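Local coordinates for protein ATPase BagA (Mycobacterium tuberculosis H37Rv, PDB 6BS3) that forms, with its partner BagB, the heterodimeric BagAB ATPase, which hydrolyses ATP and is required for resistance to nitric oxide and elevated glycerol, at residues G59-G62 / I63-L66; Y102-M105 / F106-G110; T138-I141 / K142-V146; A279-A282 / G283-E287; I289-A292 / T293-A297. All blocks are in the same frame, centred on the assembly; numbering follows the deposited sequence.

Contact 1: residues G59-G62 / I63-L66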
loop_
_atom_site.group_PDB
_atom_site.type_symbol
_atom_site.label_atom_id
_atom_site.label_comp_id
_atom_site.label_asym_id
_atom_site.label_seq_id
_atom_site.Cartn_x
_atom_site.Cartn_y
_atom_site.Cartn_z
ATOM N N GLY A 59 15.132 -0.711 -1.679
ATOM C CA GLY A 59 15.619 -1.732 -2.608
ATOM C C GLY A 59 14.572 -2.206 -3.595
ATOM O O GLY A 59 14.765 -3.218 -4.258
ATOM N N ARG A 60 13.462 -1.474 -3.706
ATOM C CA ARG A 60 12.324 -1.800 -4.558
ATOM C C ARG A 60 12.488 -1.409 -6.041
ATOM O O ARG A 60 11.631 -1.774 -6.853
ATOM C CB ARG A 60 11.058 -1.169 -3.961
ATOM C CG ARG A 60 10.652 -1.846 -2.645
ATOM C CD ARG A 60 9.598 -1.065 -1.892
ATOM N NE ARG A 60 8.306 -1.109 -2.576
ATOM C CZ ARG A 60 7.350 -0.193 -2.444
ATOM N NH1 ARG A 60 7.528 0.852 -1.643
ATOM N NH2 ARG A 60 6.211 -0.312 -3.113
ATOM N N GLN A 61 13.564 -0.651 -6.395
ATOM C CA GLN A 61 13.817 -0.193 -7.767
ATOM C C GLN A 61 12.610 0.609 -8.356
ATOM O O GLN A 61 12.322 0.538 -9.549
ATOM C CB GLN A 61 14.261 -1.374 -8.686
ATOM C CG GLN A 61 15.673 -1.917 -8.408
ATOM C CD GLN A 61 16.805 -0.989 -8.810
ATOM O OE1 GLN A 61 16.648 -0.021 -9.569
ATOM N NE2 GLN A 61 17.991 -1.278 -8.331
ATOM N N GLY A 62 11.925 1.364 -7.490
ATOM C CA GLY A 62 10.789 2.208 -7.856
ATOM C C GLY A 62 11.115 3.307 -8.846
ATOM O O GLY A 62 10.248 3.698 -9.632
ATOM N N ILE A 63 12.360 3.837 -8.812
ATOM C CA ILE A 63 12.801 4.879 -9.760
ATOM C C ILE A 63 12.881 4.292 -11.180
ATOM O O ILE A 63 12.322 4.886 -12.109
ATOM C CB ILE A 63 14.128 5.597 -9.346
ATOM C CG1 ILE A 63 13.970 6.347 -7.994
ATOM C CG2 ILE A 63 14.573 6.558 -10.457
ATOM C CD1 ILE A 63 15.311 6.737 -7.284
ATOM N N ALA A 64 13.574 3.123 -11.335
ATOM C CA ALA A 64 13.719 2.414 -12.611
ATOM C C ALA A 64 12.344 2.063 -13.198
ATOM O O ALA A 64 12.118 2.277 -14.387
ATOM C CB ALA A 64 14.550 1.153 -12.424
ATOM N N GLN A 65 11.417 1.588 -12.342
ATOM C CA GLN A 65 10.040 1.239 -12.686
ATOM C C GLN A 65 9.267 2.473 -13.179
ATOM O O GLN A 65 8.551 2.390 -14.178
ATOM C CB GLN A 65 9.348 0.612 -11.468
ATOM C CG GLN A 65 8.047 -0.112 -11.795
ATOM C CD GLN A 65 7.254 -0.491 -10.568
ATOM O OE1 GLN A 65 7.056 0.309 -9.642
ATOM N NE2 GLN A 65 6.764 -1.722 -10.545
ATOM N N LEU A 66 9.431 3.614 -12.491
ATOM C CA LEU A 66 8.797 4.880 -12.846
ATOM C C LEU A 66 9.296 5.398 -14.207
ATOM O O LEU A 66 8.492 5.855 -15.014
ATOM C CB LEU A 66 9.107 5.890 -11.735
ATOM C CG LEU A 66 8.389 7.223 -11.722
ATOM C CD1 LEU A 66 6.888 7.034 -11.702
ATOM C CD2 LEU A 66 8.794 8.009 -10.506
HETATM O O HOH W 1 15.475 2.427 -9.397
HETATM O O HOH W 2 7.610 3.318 -9.093
#
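Gln61 and Ala64 face each other across the first turn of helix 62-66, the amide oxygen of the glutamine lying beside the alanine methyl, with Gln61 OE1 3.7 Å from Ala64 CB. The glutamine gets there by folding back: its CG sits beside its own backbone N (chi1 -71°) and the chain bends at chi2, which carries the amide round toward the start of the helix. A water completes the link, giving a proton to Gln61 OE1 at 2.7 Å and taking one from Ala64 N at 2.8 Å. The same OE1 also accepts from the backbone N of Leu72, so the amide ties the helix start to the loop that follows it. Gln61 is the N-cap residue, and its backbone O accepts from Gln65 N.

This short helix follows strand 51-56 of the P-loop NTPase sheet and lies close to the nucleotide: Gly62 is near the bound magnesium ion, and the side chains of Leu66 and the ATP-binding Thr36 are about 4 Å apart at their nearest atoms. The amides of Gly62 and Ile63 at the helix start both bond to the carboxylate of Glu56, at the end of that strand.

Gln65 runs the other way, an extended chain against which a basic side chain of the partner protein packs. A second water bridges Gly62 O, at 2.7 Å, and Gln65 OE1, at 3.1 Å, donating to both. Gly62 O also receives Leu66 N, while Leu66 CB packs 3.2 Å from that oxygen and its branch turns to Thr36 and Ala39 of helix 34-46.

Contact 2: residues Y102-M105 / F106-G110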
loop_
_atom_site.group_PDB
_atom_site.type_symbol
_atom_site.label_atom_id
_atom_site.label_comp_id
_atom_site.label_asym_id
_atom_site.label_seq_id
_atom_site.Cartn_x
_atom_site.Cartn_y
_atom_site.Cartn_z
ATOM N N TYR A 102 30.558 0.731 4.388
ATOM C CA TYR A 102 30.616 1.066 5.808
ATOM C C TYR A 102 31.693 0.243 6.510
ATOM O O TYR A 102 32.537 0.828 7.180
ATOM C CB TYR A 102 29.220 0.842 6.404
ATOM C CG TYR A 102 29.061 0.969 7.900
ATOM C CD1 TYR A 102 28.613 2.156 8.472
ATOM C CD2 TYR A 102 29.165 -0.146 8.724
ATOM C CE1 TYR A 102 28.362 2.252 9.841
ATOM C CE2 TYR A 102 28.926 -0.061 10.094
ATOM C CZ TYR A 102 28.522 1.141 10.648
ATOM O OH TYR A 102 28.277 1.225 11.997
ATOM N N LEU A 103 31.687 -1.097 6.333
ATOM C CA LEU A 103 32.685 -1.999 6.917
ATOM C C LEU A 103 34.098 -1.604 6.506
ATOM O O LEU A 103 34.993 -1.560 7.351
ATOM C CB LEU A 103 32.421 -3.455 6.502
ATOM C CG LEU A 103 31.376 -4.226 7.294
ATOM C CD1 LEU A 103 31.025 -5.507 6.586
ATOM C CD2 LEU A 103 31.871 -4.561 8.678
ATOM N N ASP A 104 34.284 -1.281 5.220
ATOM C CA ASP A 104 35.576 -0.886 4.671
ATOM C C ASP A 104 36.025 0.519 5.104
ATOM O O ASP A 104 37.174 0.672 5.500
ATOM C CB ASP A 104 35.589 -1.039 3.138
ATOM C CG ASP A 104 36.932 -0.781 2.480
ATOM O OD1 ASP A 104 37.935 -1.431 2.884
ATOM O OD2 ASP A 104 36.983 0.059 1.553
ATOM N N MET A 105 35.141 1.530 5.041
ATOM C CA MET A 105 35.496 2.908 5.401
ATOM C C MET A 105 35.648 3.141 6.916
ATOM O O MET A 105 36.550 3.873 7.320
ATOM C CB MET A 105 34.497 3.910 4.778
ATOM C CG MET A 105 35.002 5.353 4.701
ATOM S SD MET A 105 36.292 5.626 3.441
ATOM C CE MET A 105 36.665 7.392 3.706
ATOM N N PHE A 106 34.793 2.521 7.745
ATOM C CA PHE A 106 34.780 2.750 9.194
ATOM C C PHE A 106 35.511 1.719 10.052
ATOM O O PHE A 106 35.881 2.041 11.184
ATOM C CB PHE A 106 33.325 2.884 9.684
ATOM C CG PHE A 106 32.627 4.197 9.393
ATOM C CD1 PHE A 106 31.598 4.649 10.208
ATOM C CD2 PHE A 106 32.995 4.980 8.300
ATOM C CE1 PHE A 106 30.954 5.860 9.943
ATOM C CE2 PHE A 106 32.361 6.196 8.044
ATOM C CZ PHE A 106 31.342 6.625 8.864
ATOM N N TYR A 107 35.680 0.484 9.553
ATOM C CA TYR A 107 36.311 -0.599 10.318
ATOM C C TYR A 107 37.434 -1.313 9.552
ATOM O O TYR A 107 38.069 -2.215 10.111
ATOM C CB TYR A 107 35.243 -1.627 10.737
ATOM C CG TYR A 107 34.196 -1.109 11.696
ATOM C CD1 TYR A 107 34.405 -1.143 13.071
ATOM C CD2 TYR A 107 32.985 -0.606 11.231
ATOM C CE1 TYR A 107 33.434 -0.694 13.962
ATOM C CE2 TYR A 107 32.014 -0.133 12.111
ATOM C CZ TYR A 107 32.237 -0.193 13.477
ATOM O OH TYR A 107 31.284 0.262 14.354
ATOM N N ASN A 108 37.669 -0.918 8.277
ATOM C CA ASN A 108 38.663 -1.517 7.371
ATOM C C ASN A 108 38.468 -3.064 7.241
ATOM O O ASN A 108 39.443 -3.831 7.198
ATOM C CB ASN A 108 40.110 -1.107 7.752
ATOM C CG ASN A 108 41.122 -1.278 6.637
ATOM O OD1 ASN A 108 40.883 -0.938 5.471
ATOM N ND2 ASN A 108 42.285 -1.812 6.978
ATOM N N LEU A 109 37.175 -3.498 7.189
ATOM C CA LEU A 109 36.745 -4.896 7.083
ATOM C C LEU A 109 36.183 -5.198 5.684
ATOM O O LEU A 109 35.227 -5.970 5.535
ATOM C CB LEU A 109 35.709 -5.241 8.184
ATOM C CG LEU A 109 36.230 -5.466 9.607
ATOM C CD1 LEU A 109 35.111 -5.304 10.623
ATOM C CD2 LEU A 109 36.855 -6.843 9.758
ATOM N N GLY A 110 36.800 -4.584 4.673
ATOM C CA GLY A 110 36.454 -4.763 3.268
ATOM C C GLY A 110 36.643 -6.194 2.809
ATOM O O GLY A 110 35.874 -6.682 1.977
HETATM O O HOH W 3 28.649 -0.346 14.370
#
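Tyr102 reaches along helix 95-107 to both Phe106 and Tyr107, one full turn and a little more ahead of it. Its CB carries the ring out with CG anti to the backbone N (chi1 173°), which turns the ring toward the residues of the next turn. On one side of the ring CE1 comes 4.0 Å from Phe106 CD1, the two side chains crossing at about a right angle. On the other side CE2 lies 3.7 Å from Tyr107 CE2; here the two tyrosines run side by side and point the same way, and CZ of Tyr102 lies in the plane of the Tyr107 ring, at its edge. At the tip, one water joins the two phenols, 2.9 Å from Tyr102 OH and 2.7 Å from Tyr107 OH.

The three rings form an aromatic cluster near the end of the helix. Val188 of helix 188-200 touches both tyrosines, and the partner protein also packs against this end.

Further along the chain, Asn108 is the first residue to depart from helical phi/psi, with positive phi. Leu103 O holds two amides there, approached from opposite faces of its carbonyl plane: Tyr107 N at 3.1 Å and Leu109 N at 2.9 Å, the latter nearly straight (176°). That turn brings Leu109 beside Leu103, where its CD1 meets Leu103 CD2 at 3.9 Å.

Contact 3: residues T138-I141 / K142-V146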
loop_
_atom_site.group_PDB
_atom_site.type_symbol
_atom_site.label_atom_id
_atom_site.label_comp_id
_atom_site.label_asym_id
_atom_site.label_seq_id
_atom_site.Cartn_x
_atom_site.Cartn_y
_atom_site.Cartn_z
ATOM N N THR A 138 20.120 6.520 6.303
ATOM C CA THR A 138 20.095 7.942 6.684
ATOM C C THR A 138 21.520 8.526 6.620
ATOM O O THR A 138 21.686 9.722 6.360
ATOM C CB THR A 138 19.463 8.157 8.089
ATOM O OG1 THR A 138 20.258 7.476 9.071
ATOM C CG2 THR A 138 17.998 7.717 8.166
ATOM N N GLY A 139 22.514 7.683 6.884
ATOM C CA GLY A 139 23.921 8.073 6.828
ATOM C C GLY A 139 24.359 8.380 5.409
ATOM O O GLY A 139 25.085 9.348 5.185
ATOM N N LYS A 140 23.894 7.583 4.435
ATOM C CA LYS A 140 24.192 7.788 3.012
ATOM C C LYS A 140 23.453 9.022 2.492
ATOM O O LYS A 140 24.018 9.775 1.705
ATOM C CB LYS A 140 23.860 6.532 2.171
ATOM C CG LYS A 140 24.118 6.676 0.662
ATOM C CD LYS A 140 25.577 6.922 0.335
ATOM C CE LYS A 140 25.777 7.312 -1.104
ATOM N NZ LYS A 140 27.181 7.730 -1.362
ATOM N N ILE A 141 22.199 9.226 2.940
ATOM C CA ILE A 141 21.377 10.386 2.594
ATOM C C ILE A 141 22.124 11.654 3.054
ATOM O O ILE A 141 22.312 12.565 2.253
ATOM C CB ILE A 141 19.961 10.269 3.226
ATOM C CG1 ILE A 141 19.102 9.189 2.486
ATOM C CG2 ILE A 141 19.244 11.649 3.258
ATOM C CD1 ILE A 141 17.700 8.797 3.286
ATOM N N LYS A 142 22.621 11.667 4.308
ATOM C CA LYS A 142 23.380 12.785 4.858
ATOM C C LYS A 142 24.657 13.086 4.035
ATOM O O LYS A 142 24.992 14.253 3.838
ATOM C CB LYS A 142 23.701 12.519 6.336
ATOM C CG LYS A 142 24.348 13.694 7.070
ATOM C CD LYS A 142 25.780 13.383 7.397
ATOM C CE LYS A 142 26.451 14.489 8.165
ATOM N NZ LYS A 142 27.892 14.188 8.347
ATOM N N GLU A 143 25.353 12.040 3.569
ATOM C CA GLU A 143 26.574 12.160 2.763
ATOM C C GLU A 143 26.277 12.873 1.424
ATOM O O GLU A 143 27.096 13.671 0.983
ATOM C CB GLU A 143 27.221 10.766 2.543
ATOM C CG GLU A 143 28.587 10.776 1.845
ATOM C CD GLU A 143 28.576 10.923 0.329
ATOM O OE1 GLU A 143 27.647 10.384 -0.319
ATOM O OE2 GLU A 143 29.494 11.583 -0.211
ATOM N N THR A 144 25.108 12.604 0.794
ATOM C CA THR A 144 24.733 13.244 -0.477
ATOM C C THR A 144 24.393 14.720 -0.298
ATOM O O THR A 144 24.674 15.517 -1.192
ATOM C CB THR A 144 23.615 12.468 -1.196
ATOM O OG1 THR A 144 22.383 12.644 -0.495
ATOM C CG2 THR A 144 23.943 10.976 -1.387
ATOM N N VAL A 145 23.792 15.073 0.860
ATOM C CA VAL A 145 23.373 16.423 1.260
ATOM C C VAL A 145 24.575 17.349 1.525
ATOM O O VAL A 145 24.555 18.491 1.083
ATOM C CB VAL A 145 22.434 16.376 2.508
ATOM C CG1 VAL A 145 22.100 17.783 3.035
ATOM C CG2 VAL A 145 21.163 15.573 2.247
ATOM N N VAL A 146 25.573 16.881 2.309
ATOM C CA VAL A 146 26.728 17.679 2.748
ATOM C C VAL A 146 27.910 17.630 1.770
ATOM O O VAL A 146 28.881 18.364 1.988
ATOM C CB VAL A 146 27.176 17.348 4.208
ATOM C CG1 VAL A 146 25.993 17.374 5.180
ATOM C CG2 VAL A 146 27.915 16.012 4.294
#
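The carboxylate of Glu143 is the flat group of this stretch, and Lys140 NZ meets it from above its plane, 45° out of it, in a salt bridge of 2.9 Å to Glu143 OE1. Both side chains leave the helix on the same side and run side by side; the lysine, bent at chi2 (63°), swings its amine along toward the acid. OE1 has a second cation in Arg147, just past the segment, so two positive groups share one oxygen and probably favour the charged form of the acid.

Beside this pair Lys140 CE passes 4.1 Å from Thr144 CG2, the two chains crossing at about a right angle. The hydroxyl of that buried threonine sits between its backbone N and carbonyl carbon (chi1 72°) and donates to Ile141 O at 2.8 Å, which satisfies it within its own helix. Val145 N reaches the same oxygen at 3.2 Å, making Ile141 O a shared acceptor.

Ile141 and Val145 pack on the sheet, touching Leu23 of strand 23-28, with Val161 and Ile159 of strand 158-162. The arrangement is that of a helix packed on the sheet of a P-loop NTPase, with helix 188-200 beside it and an i to i+3 ion pair along its length.

Contact 4: residues A279-A282 / G283-E287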
loop_
_atom_site.group_PDB
_atom_site.type_symbol
_atom_site.label_atom_id
_atom_site.label_comp_id
_atom_site.label_asym_id
_atom_site.label_seq_id
_atom_site.Cartn_x
_atom_site.Cartn_y
_atom_site.Cartn_z
ATOM N N ALA A 279 -36.213 6.864 -18.813
ATOM C CA ALA A 279 -35.211 5.948 -18.246
ATOM C C ALA A 279 -33.781 6.514 -18.329
ATOM O O ALA A 279 -32.940 6.192 -17.482
ATOM C CB ALA A 279 -35.280 4.595 -18.933
ATOM N N ASP A 280 -33.511 7.343 -19.358
ATOM C CA ASP A 280 -32.211 7.978 -19.575
ATOM C C ASP A 280 -32.086 9.271 -18.779
ATOM O O ASP A 280 -30.999 9.572 -18.284
ATOM C CB ASP A 280 -31.961 8.225 -21.071
ATOM C CG ASP A 280 -31.683 6.961 -21.861
ATOM O OD1 ASP A 280 -30.786 6.187 -21.450
ATOM O OD2 ASP A 280 -32.353 6.749 -22.899
ATOM N N PHE A 281 -33.198 10.028 -18.641
ATOM C CA PHE A 281 -33.224 11.275 -17.871
ATOM C C PHE A 281 -33.067 10.971 -16.381
ATOM O O PHE A 281 -32.261 11.630 -15.719
ATOM C CB PHE A 281 -34.492 12.108 -18.157
ATOM C CG PHE A 281 -34.526 13.433 -17.430
ATOM C CD1 PHE A 281 -33.777 14.515 -17.882
ATOM C CD2 PHE A 281 -35.296 13.597 -16.284
ATOM C CE1 PHE A 281 -33.789 15.732 -17.195
ATOM C CE2 PHE A 281 -35.315 14.816 -15.604
ATOM C CZ PHE A 281 -34.557 15.873 -16.060
ATOM N N ALA A 282 -33.810 9.955 -15.868
ATOM C CA ALA A 282 -33.716 9.507 -14.472
ATOM C C ALA A 282 -32.296 9.004 -14.162
ATOM O O ALA A 282 -31.753 9.329 -13.104
ATOM C CB ALA A 282 -34.726 8.407 -14.199
ATOM N N GLY A 283 -31.719 8.252 -15.107
ATOM C CA GLY A 283 -30.375 7.690 -15.025
ATOM C C GLY A 283 -29.291 8.746 -14.965
ATOM O O GLY A 283 -28.327 8.599 -14.207
ATOM N N LEU A 284 -29.464 9.832 -15.751
ATOM C CA LEU A 284 -28.571 10.992 -15.810
ATOM C C LEU A 284 -28.590 11.737 -14.457
ATOM O O LEU A 284 -27.540 12.206 -14.004
ATOM C CB LEU A 284 -28.999 11.913 -16.974
ATOM C CG LEU A 284 -28.388 13.317 -17.065
ATOM C CD1 LEU A 284 -27.025 13.290 -17.721
ATOM C CD2 LEU A 284 -29.315 14.254 -17.819
ATOM N N LEU A 285 -29.777 11.816 -13.810
ATOM C CA LEU A 285 -29.944 12.459 -12.504
ATOM C C LEU A 285 -29.211 11.701 -11.380
ATOM O O LEU A 285 -28.482 12.337 -10.615
ATOM C CB LEU A 285 -31.431 12.663 -12.150
ATOM C CG LEU A 285 -32.236 13.688 -12.966
ATOM C CD1 LEU A 285 -33.697 13.620 -12.601
ATOM C CD2 LEU A 285 -31.751 15.116 -12.739
ATOM N N THR A 286 -29.375 10.352 -11.300
ATOM C CA THR A 286 -28.710 9.510 -10.284
ATOM C C THR A 286 -27.185 9.480 -10.474
ATOM O O THR A 286 -26.470 9.261 -9.502
ATOM C CB THR A 286 -29.317 8.093 -10.180
ATOM O OG1 THR A 286 -29.143 7.405 -11.412
ATOM C CG2 THR A 286 -30.795 8.097 -9.772
ATOM N N GLU A 287 -26.695 9.736 -11.712
ATOM C CA GLU A 287 -25.272 9.818 -12.048
ATOM C C GLU A 287 -24.645 11.030 -11.373
ATOM O O GLU A 287 -23.501 10.951 -10.926
ATOM C CB GLU A 287 -25.064 9.911 -13.570
ATOM C CG GLU A 287 -25.052 8.569 -14.282
ATOM C CD GLU A 287 -24.841 8.599 -15.785
ATOM O OE1 GLU A 287 -24.543 9.683 -16.335
ATOM O OE2 GLU A 287 -24.967 7.524 -16.416
#
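Ala279 O receives Gly283 N at 3.4 Å, a weak bond that belongs to the first turns of helix 278-302. Asp280 comes next, and its backbone O takes Leu284 N at 3.0 Å. Its carboxylate does its work elsewhere, OD1 accepting from a backbone of the partner protein, whose apolar side chain also packs on it.

Phe281 carries most of the side-chain contact. With CG anti to its backbone N (chi1 -177°), the ring is carried outward with a lean toward the next turn, and Leu285 comes over one of its faces: Leu285 CG stands 4.2 Å above the ring plane, offset toward the rim, and Leu285 CD1 touches Phe281 CE2 at 3.6 Å. Leu284 makes a looser contact with the same ring, its CD2 4.5 Å from Phe281 CD1. The ring also has a cation-pi partner in Arg266, and Ala262, Val265 and Leu269 of helix 262-271 pack on it. The carbonyl of Phe281 accepts Leu285 N, and Leu285 CG packs 3.4 Å from that oxygen, so backbone and side chain of the leucine both settle on the phenylalanine.

Ala282 closes the segment, its O holding Thr286 N at 3.2 Å. Beyond it, Thr286 OG1 donates to Gly283 O at 3.1 Å, joining Glu287 N on the same face of that carbonyl. The carboxylate of Glu287 in turn bonds to the partner protein. What results is helix-helix packing in which Phe281 and Leu284 meet helix 262-271 and Leu285, i+4 to the ring, meets Val260, while Asp280 and Glu287 reach across the BagAB subunit interface.

Contact 5: residues I289-A292 / T293-A297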
loop_
_atom_site.group_PDB
_atom_site.type_symbol
_atom_site.label_atom_id
_atom_site.label_comp_id
_atom_site.label_asym_id
_atom_site.label_seq_id
_atom_site.Cartn_x
_atom_site.Cartn_y
_atom_site.Cartn_z
ATOM N N ILE A 289 -26.107 12.589 -8.658
ATOM C CA ILE A 289 -26.334 12.387 -7.223
ATOM C C ILE A 289 -25.136 11.600 -6.671
ATOM O O ILE A 289 -24.535 12.010 -5.676
ATOM C CB ILE A 289 -27.699 11.679 -6.970
ATOM C CG1 ILE A 289 -28.877 12.662 -7.180
ATOM C CG2 ILE A 289 -27.770 11.024 -5.578
ATOM C CD1 ILE A 289 -30.270 11.995 -7.475
ATOM N N GLN A 290 -24.759 10.511 -7.373
ATOM C CA GLN A 290 -23.645 9.632 -7.027
ATOM C C GLN A 290 -22.307 10.351 -7.081
ATOM O O GLN A 290 -21.468 10.110 -6.219
ATOM C CB GLN A 290 -23.662 8.356 -7.879
ATOM C CG GLN A 290 -24.746 7.377 -7.405
ATOM C CD GLN A 290 -24.996 6.203 -8.320
ATOM O OE1 GLN A 290 -24.132 5.780 -9.085
ATOM N NE2 GLN A 290 -26.198 5.632 -8.240
ATOM N N HIS A 291 -22.129 11.277 -8.041
ATOM C CA HIS A 291 -20.917 12.090 -8.154
ATOM C C HIS A 291 -20.833 13.028 -6.937
ATOM O O HIS A 291 -19.802 13.063 -6.266
ATOM C CB HIS A 291 -20.936 12.898 -9.461
ATOM C CG HIS A 291 -19.869 13.941 -9.533
ATOM N ND1 HIS A 291 -18.609 13.650 -10.017
ATOM C CD2 HIS A 291 -19.897 15.229 -9.127
ATOM C CE1 HIS A 291 -17.921 14.770 -9.910
ATOM N NE2 HIS A 291 -18.655 15.747 -9.381
ATOM N N ALA A 292 -21.929 13.761 -6.657
ATOM C CA ALA A 292 -22.071 14.687 -5.528
ATOM C C ALA A 292 -21.885 13.988 -4.183
ATOM O O ALA A 292 -21.280 14.586 -3.297
ATOM C CB ALA A 292 -23.417 15.377 -5.579
ATOM N N THR A 293 -22.358 12.716 -4.043
ATOM C CA THR A 293 -22.173 11.888 -2.832
ATOM C C THR A 293 -20.664 11.567 -2.656
ATOM O O THR A 293 -20.155 11.557 -1.535
ATOM C CB THR A 293 -23.038 10.608 -2.898
ATOM O OG1 THR A 293 -24.406 10.951 -3.136
ATOM C CG2 THR A 293 -22.945 9.760 -1.629
ATOM N N ARG A 294 -19.955 11.335 -3.767
ATOM C CA ARG A 294 -18.528 11.054 -3.746
ATOM C C ARG A 294 -17.720 12.305 -3.356
ATOM O O ARG A 294 -16.831 12.195 -2.517
ATOM C CB ARG A 294 -18.062 10.452 -5.085
ATOM C CG ARG A 294 -16.622 9.962 -5.053
ATOM C CD ARG A 294 -16.058 9.709 -6.431
ATOM N NE ARG A 294 -14.610 9.507 -6.366
ATOM C CZ ARG A 294 -13.855 9.129 -7.389
ATOM N NH1 ARG A 294 -14.402 8.893 -8.575
ATOM N NH2 ARG A 294 -12.545 8.980 -7.235
ATOM N N ILE A 295 -18.056 13.485 -3.925
ATOM C CA ILE A 295 -17.389 14.771 -3.634
ATOM C C ILE A 295 -17.567 15.176 -2.162
ATOM O O ILE A 295 -16.589 15.540 -1.508
ATOM C CB ILE A 295 -17.843 15.912 -4.614
ATOM C CG1 ILE A 295 -17.692 15.521 -6.110
ATOM C CG2 ILE A 295 -17.139 17.246 -4.325
ATOM C CD1 ILE A 295 -16.217 15.189 -6.646
ATOM N N THR A 296 -18.813 15.101 -1.650
ATOM C CA THR A 296 -19.199 15.451 -0.280
ATOM C C THR A 296 -18.387 14.651 0.730
ATOM O O THR A 296 -17.779 15.252 1.616
ATOM C CB THR A 296 -20.716 15.315 -0.122
ATOM O OG1 THR A 296 -21.349 16.141 -1.101
ATOM C CG2 THR A 296 -21.210 15.681 1.272
ATOM N N ALA A 297 -18.345 13.304 0.565
ATOM C CA ALA A 297 -17.579 12.370 1.390
ATOM C C ALA A 297 -16.073 12.718 1.340
ATOM O O ALA A 297 -15.413 12.729 2.386
ATOM C CB ALA A 297 -17.806 10.948 0.902
#
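A CH-pi contact joins His291 and Ile295, one turn apart: Ile295 CG1 lies over a face of the imidazole, 3.8 Å from the ring centroid and 29° off the normal. Its CD1 continues past the rim, 3.7 Å from His291 CE1. The histidine reaches this place because CG stands anti to its backbone N (chi1 169°), holding the ring out from the helix where Ile295 can lie over it. Its NE2 donates to the backbone O of Ala245, which fixes how the ring is turned under the isoleucine.

All of this lies on helix 278-302, the long helix that runs from the distal end of the chain back toward the nucleotide-binding domain. Ala292, Ile295 and Thr296 pack on Leu252 of helix 249-255, while Gln290 and His291 touch the partner protein.

Among the hydrogen bonds, two threonines each give both N and OG1 to one carbonyl. Thr293 OG1 donates to Ile289 O at 2.8 Å from well above its plane (46° out), the amide N taking the same oxygen nearer the plane. Thr296 OG1 reaches Ala292 O at 2.7 Å and Thr296 N reaches it at 3.0 Å, from opposite faces. Both hydroxyls stand beside their backbone N, so each leans back over the preceding turn.

How the contacts relate
Contact 1 lies beside the nucleotide, with the side chain of Leu66 about 6 Å from the ADP (nearest atoms); contacts 2, 3 and 4 lie away from the annotated sites, and the side chain of Arg294 in contact 5 is about 11 Å from the ADP, again between nearest atoms. Contacts 2 and 3 share one side of the chain, their centres about 17 Å apart, and both have helix 188-200 as a neighbour. Contacts 4 and 5 follow one another on helix 278-302 with centres about 15 Å apart, on the far side of the chain's centre; about 70 Å separates the centres of contacts 2 and 4. The partner protein reaches contacts 1, 2, 4 and 5, but does not touch contact 3.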